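Local coordinates for protein fusion DH (Streptomyces sp. MJ635-86F5, PDB 6K97) that is an engineered fusion forming a polyketide synthase dehydratase domain from cremimycin biosynthesis, which probably removes water from a hydroxyacyl intermediate to leave a double bond, at residues E246-H249 and V250-L254; L255-A258 and L259-A262. All coordinates share one frame; numbering follows the deposited sequence.

Contact 1: residues E246-H249 and V250-L254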
ATOM      1  N   GLU A 246      20.798  14.309   9.375  1.00 33.16           N
ATOM      2  CA  GLU A 246      21.402  13.148   8.715  1.00 33.74           C
ATOM      3  C   GLU A 246      20.388  12.026   8.391  1.00 33.65           C
ATOM      4  O   GLU A 246      20.636  11.149   7.518  1.00 36.70           O
ATOM      5  CB  GLU A 246      22.581  12.616   9.570  1.00 34.57           C
ATOM      6  CG  GLU A 246      23.763  13.588   9.692  1.00 34.41           C
ATOM      7  CD  GLU A 246      23.560  14.724  10.700  1.00 35.00           C
ATOM      8  OE1 GLU A 246      22.457  14.845  11.291  1.00 38.80           O
ATOM      9  OE2 GLU A 246      24.435  15.578  10.850  1.00 34.05           O
ATOM     10  N   ALA A 247      19.251  12.014   9.067  1.00 31.92           N
ATOM     11  CA  ALA A 247      18.246  10.993   8.817  1.00 31.82           C
ATOM     12  C   ALA A 247      17.269  11.343   7.687  1.00 31.43           C
ATOM     13  O   ALA A 247      16.441  10.512   7.318  1.00 30.25           O
ATOM     14  CB  ALA A 247      17.459  10.724  10.096  1.00 34.47           C
ATOM     15  N   PHE A 248      17.345  12.565   7.155  1.00 30.24           N
ATOM     16  CA  PHE A 248      16.440  12.973   6.107  1.00 30.28           C
ATOM     17  C   PHE A 248      17.126  13.225   4.786  1.00 30.39           C
ATOM     18  O   PHE A 248      18.349  13.540   4.713  1.00 30.96           O
ATOM     19  CB  PHE A 248      15.832  14.322   6.466  1.00 32.28           C
ATOM     20  CG  PHE A 248      14.863  14.321   7.616  1.00 31.49           C
ATOM     21  CD1 PHE A 248      13.539  14.159   7.391  1.00 32.42           C
ATOM     22  CD2 PHE A 248      15.277  14.659   8.869  1.00 34.88           C
ATOM     23  CE1 PHE A 248      12.622  14.244   8.410  1.00 34.46           C
ATOM     24  CE2 PHE A 248      14.371  14.747   9.934  1.00 36.36           C
ATOM     25  CZ  PHE A 248      13.032  14.539   9.691  1.00 36.52           C
ATOM     26  N   HIS A 249      16.332  13.230   3.720  1.00 30.86           N
ATOM     27  CA  HIS A 249      16.877  13.704   2.435  1.00 32.53           C
ATOM     28  C   HIS A 249      17.301  15.144   2.612  1.00 32.93           C
ATOM     29  O   HIS A 249      18.474  15.425   2.461  1.00 33.90           O
ATOM     30  CB  HIS A 249      15.935  13.454   1.289  1.00 29.81           C
ATOM     31  CG  HIS A 249      15.684  11.992   1.118  1.00 33.33           C
ATOM     32  ND1 HIS A 249      16.631  11.145   0.587  1.00 34.16           N
ATOM     33  CD2 HIS A 249      14.666  11.204   1.532  1.00 31.77           C
ATOM     34  CE1 HIS A 249      16.153   9.922   0.570  1.00 33.03           C
ATOM     35  NE2 HIS A 249      14.984   9.926   1.177  1.00 31.67           N
ATOM     36  N   VAL A 250      16.353  15.999   2.992  1.00 32.40           N
ATOM     37  CA  VAL A 250      16.644  17.339   3.491  1.00 32.48           C
ATOM     38  C   VAL A 250      15.653  17.732   4.620  1.00 30.32           C
ATOM     39  O   VAL A 250      14.494  17.850   4.405  1.00 30.21           O
ATOM     40  CB  VAL A 250      16.537  18.398   2.386  1.00 33.75           C
ATOM     41  CG1 VAL A 250      17.048  19.712   2.921  1.00 34.40           C
ATOM     42  CG2 VAL A 250      17.327  18.011   1.158  1.00 35.52           C
ATOM     43  N   HIS A 251      16.177  17.944   5.807  1.00 32.74           N
ATOM     44  CA  HIS A 251      15.436  18.183   6.995  1.00 32.06           C
ATOM     45  C   HIS A 251      14.502  19.330   6.637  1.00 30.54           C
ATOM     46  O   HIS A 251      14.948  20.378   6.223  1.00 27.51           O
ATOM     47  CB  HIS A 251      16.394  18.539   8.171  1.00 33.11           C
ATOM     48  CG  HIS A 251      15.754  18.466   9.542  1.00 33.99           C
ATOM     49  ND1 HIS A 251      14.670  19.230   9.901  1.00 33.22           N
ATOM     50  CD2 HIS A 251      16.057  17.733  10.641  1.00 35.51           C
ATOM     51  CE1 HIS A 251      14.332  18.975  11.152  1.00 33.91           C
ATOM     52  NE2 HIS A 251      15.158  18.068  11.626  1.00 34.97           N
ATOM     53  N   PRO A 252      13.197  19.119   6.805  1.00 28.29           N
ATOM     54  CA  PRO A 252      12.235  20.136   6.473  1.00 29.95           C
ATOM     55  C   PRO A 252      12.456  21.499   7.152  1.00 31.99           C
ATOM     56  O   PRO A 252      12.212  22.507   6.526  1.00 31.71           O
ATOM     57  CB  PRO A 252      10.938  19.523   6.942  1.00 30.62           C
ATOM     58  CG  PRO A 252      11.136  18.051   6.749  1.00 28.76           C
ATOM     59  CD  PRO A 252      12.568  17.826   7.089  1.00 28.86           C
ATOM     60  N   ALA A 253      12.949  21.523   8.392  1.00 33.61           N
ATOM     61  CA  ALA A 253      13.319  22.796   9.078  1.00 36.90           C
ATOM     62  C   ALA A 253      14.487  23.539   8.392  1.00 35.52           C
ATOM     63  O   ALA A 253      14.515  24.775   8.329  1.00 33.86           O
ATOM     64  CB  ALA A 253      13.667  22.536  10.539  1.00 38.40           C
ATOM     65  N   LEU A 254      15.422  22.785   7.842  1.00 35.85           N
ATOM     66  CA  LEU A 254      16.598  23.379   7.189  1.00 36.67           C
ATOM     67  C   LEU A 254      16.155  24.025   5.914  1.00 35.60           C
ATOM     68  O   LEU A 254      16.409  25.246   5.647  1.00 35.93           O
ATOM     69  CB  LEU A 254      17.588  22.308   6.931  1.00 41.31           C
ATOM     70  CG  LEU A 254      18.982  22.552   6.465  1.00 45.64           C
ATOM     71  CD1 LEU A 254      19.735  23.396   7.467  1.00 48.85           C
ATOM     72  CD2 LEU A 254      19.645  21.170   6.324  1.00 48.63           C
TER
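The Phe248 ring meets two residues three and four positions further on, His251 and Pro252, both from the same side of its plane. Pro252 CD lies over one face, displaced toward the rim; it stands 4.0 Å from the centroid of the Phe248 ring and 19° off the normal, which qualifies as a CH-pi contact. His251 approaches obliquely: its CD2 comes to 3.5 Å from Phe248 CE2, with the two ring planes at 55°. Within its own segment, His251 takes the N-cap position of helix 252-266. With CG anti to the backbone N (chi1 -165°), the imidazole turns toward the first helical turn, where ND1 accepts from Ala253 N at 3.2 Å; the donor lies in the ring plane. Both segments lie in what is predicted to be the C-terminal hotdog fold of the fused double-hotdog chain, and the turn leads into its long helix. Cut back to an alanine, His251 would probably leave Ala253 N without its capping acceptor and open a gap beside the Phe248 ring. Farther out, the His251 ring meets Trp61 edge-to-face, and NE2 makes weak hydrogen bonds to Ser242 and Pro243. Glu80 of helix 75-88, in the N-terminal part of the engineered fusion, grips the turn with both carboxylate oxygens, OE2 taking His249 N and OE1 taking Val250 N, while the His249 ring is hydrogen-bonded to His84 of that helix and Ser287.

Contact 2: residues L255-A258 and L259-A262; sequences LDAA and LHAA
Asp256 and His260, one helical turn apart, are joined side chain to side chain: His260 NE2 donates to Asp256 OD2 at 2.7 Å, with an N-H...O angle of 141°. The bond is short but not straight. The carboxylate and imidazole planes stand 87° apart, and NE2 reaches OD2 from above the carboxylate plane. His260 CG sits beside its own backbone N (chi1 -63°), a torsion that sends the ring back along the helix toward Asp256. The spacing from Asp256 to His260 fits the Asp-x-x-x-Gln/His sequence motif of polyketide synthase dehydratases.

One face of the same ring is covered from within the helix. Ala257 CA lies 3.7 Å from the centroid of the His260 ring, a CH-pi contact, and Asp256 O lies over the same face, offset toward the rim, 3.1 Å from His260 CD2.

Backbone bonding is mixed. Leu259 N donates to Asp256 O at 2.9 Å and His260 N to Ala257 O at 3.0 Å, both spanning three residues, whereas the four-residue bonds from Leu259 N to Leu255 O and from His260 N to Asp256 O are weak; the helix is thus weakly bonded here. Leu259 CB adds a close approach to Asp256 O of 3.4 Å.

Beyond the helix, Tyr203 OH bonds His260 ND1, which fixes the imidazole at both nitrogens, and the Tyr213 ring also meets it. Leu255 and Asp256 touch Thr76 of helix 75-88 in the N-terminal part of the fusion, while Ala257, Ala258 and Ala261 pack on strands 229-235 and 291-298.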
ATOM      1  N   LEU A 255      15.384  23.282   5.145  1.00 35.91           N
ATOM      2  CA  LEU A 255      14.887  23.842   3.880  1.00 36.94           C
ATOM      3  C   LEU A 255      13.920  24.987   4.117  1.00 38.59           C
ATOM      4  O   LEU A 255      13.988  25.986   3.423  1.00 40.04           O
ATOM      5  CB  LEU A 255      14.225  22.768   3.063  1.00 35.86           C
ATOM      6  CG  LEU A 255      13.892  23.227   1.636  1.00 37.46           C
ATOM      7  CD1 LEU A 255      15.116  23.526   0.809  1.00 37.31           C
ATOM      8  CD2 LEU A 255      13.149  22.089   0.965  1.00 41.11           C
ATOM      9  N   ASP A 256      13.036  24.866   5.117  1.00 37.57           N
ATOM     10  CA  ASP A 256      12.114  25.979   5.417  1.00 39.24           C
ATOM     11  C   ASP A 256      12.879  27.236   5.875  1.00 37.89           C
ATOM     12  O   ASP A 256      12.475  28.344   5.552  1.00 34.96           O
ATOM     13  CB  ASP A 256      11.117  25.569   6.495  1.00 40.53           C
ATOM     14  CG  ASP A 256       9.909  26.476   6.576  1.00 40.58           C
ATOM     15  OD1 ASP A 256       9.226  26.669   5.570  1.00 39.52           O
ATOM     16  OD2 ASP A 256       9.592  26.942   7.685  1.00 44.11           O
ATOM     17  N   ALA A 257      13.945  27.067   6.658  1.00 36.85           N
ATOM     18  CA  ALA A 257      14.691  28.236   7.153  1.00 39.72           C
ATOM     19  C   ALA A 257      15.343  28.995   6.010  1.00 42.66           C
ATOM     20  O   ALA A 257      15.437  30.226   6.032  1.00 46.80           O
ATOM     21  CB  ALA A 257      15.726  27.824   8.146  1.00 39.44           C
ATOM     22  N   ALA A 258      15.690  28.248   4.966  1.00 44.17           N
ATOM     23  CA  ALA A 258      16.147  28.825   3.702  1.00 43.24           C
ATOM     24  C   ALA A 258      15.121  29.678   3.022  1.00 45.58           C
ATOM     25  O   ALA A 258      15.491  30.554   2.272  1.00 54.03           O
ATOM     26  CB  ALA A 258      16.576  27.724   2.754  1.00 46.20           C
ATOM     27  N   LEU A 259      13.832  29.455   3.274  1.00 48.08           N
ATOM     28  CA  LEU A 259      12.797  30.354   2.763  1.00 47.62           C
ATOM     29  C   LEU A 259      12.523  31.523   3.675  1.00 50.14           C
ATOM     30  O   LEU A 259      11.876  32.495   3.240  1.00 55.22           O
ATOM     31  CB  LEU A 259      11.454  29.617   2.545  1.00 47.63           C
ATOM     32  CG  LEU A 259      11.491  28.365   1.685  1.00 53.49           C
ATOM     33  CD1 LEU A 259      10.075  27.803   1.513  1.00 52.05           C
ATOM     34  CD2 LEU A 259      12.154  28.665   0.351  1.00 52.04           C
ATOM     35  N   HIS A 260      12.887  31.429   4.957  1.00 42.54           N
ATOM     36  CA  HIS A 260      12.515  32.503   5.861  1.00 38.14           C
ATOM     37  C   HIS A 260      13.153  33.811   5.390  1.00 38.62           C
ATOM     38  O   HIS A 260      12.513  34.866   5.348  1.00 38.48           O
ATOM     39  CB  HIS A 260      12.889  32.155   7.295  1.00 37.94           C
ATOM     40  CG  HIS A 260      12.164  30.942   7.825  1.00 38.25           C
ATOM     41  ND1 HIS A 260      12.608  30.221   8.905  1.00 36.39           N
ATOM     42  CD2 HIS A 260      11.014  30.340   7.419  1.00 34.07           C
ATOM     43  CE1 HIS A 260      11.760  29.236   9.143  1.00 35.92           C
ATOM     44  NE2 HIS A 260      10.791  29.288   8.255  1.00 33.42           N
ATOM     45  N   ALA A 261      14.383  33.719   4.916  1.00 39.58           N
ATOM     46  CA  ALA A 261      15.037  34.881   4.352  1.00 41.53           C
ATOM     47  C   ALA A 261      14.234  35.478   3.214  1.00 40.34           C
ATOM     48  O   ALA A 261      14.092  36.693   3.124  1.00 48.32           O
ATOM     49  CB  ALA A 261      16.431  34.533   3.875  1.00 43.50           C
ATOM     50  N   ALA A 262      13.712  34.650   2.350  1.00 37.68           N
ATOM     51  CA  ALA A 262      13.000  35.178   1.180  1.00 39.22           C
ATOM     52  C   ALA A 262      11.740  35.930   1.609  1.00 40.05           C
ATOM     53  O   ALA A 262      11.327  36.852   0.932  1.00 40.19           O
ATOM     54  CB  ALA A 262      12.662  34.083   0.187  1.00 35.21           C
TER

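In the fold
After strand 229-235 the chain runs through a loop that ends in contact 1, where residues 246-254 turn into helix 252-266; contact 2 then spans the next two turns of that helix. Both are local and sit in series, neither nesting nor crossing, with centres about 13 Å apart. They meet through packing of Val250 CG1 on Leu255 CB, 4.2 Å apart. In this engineered chain, contact 1 brings the helix start against helix 75-88 of the N-terminal part. Contact 2 has Thr76 of that helix as a neighbour as well, and also packs its alanines on strands 229-235 and 291-298 of the predicted C-terminal hotdog fold.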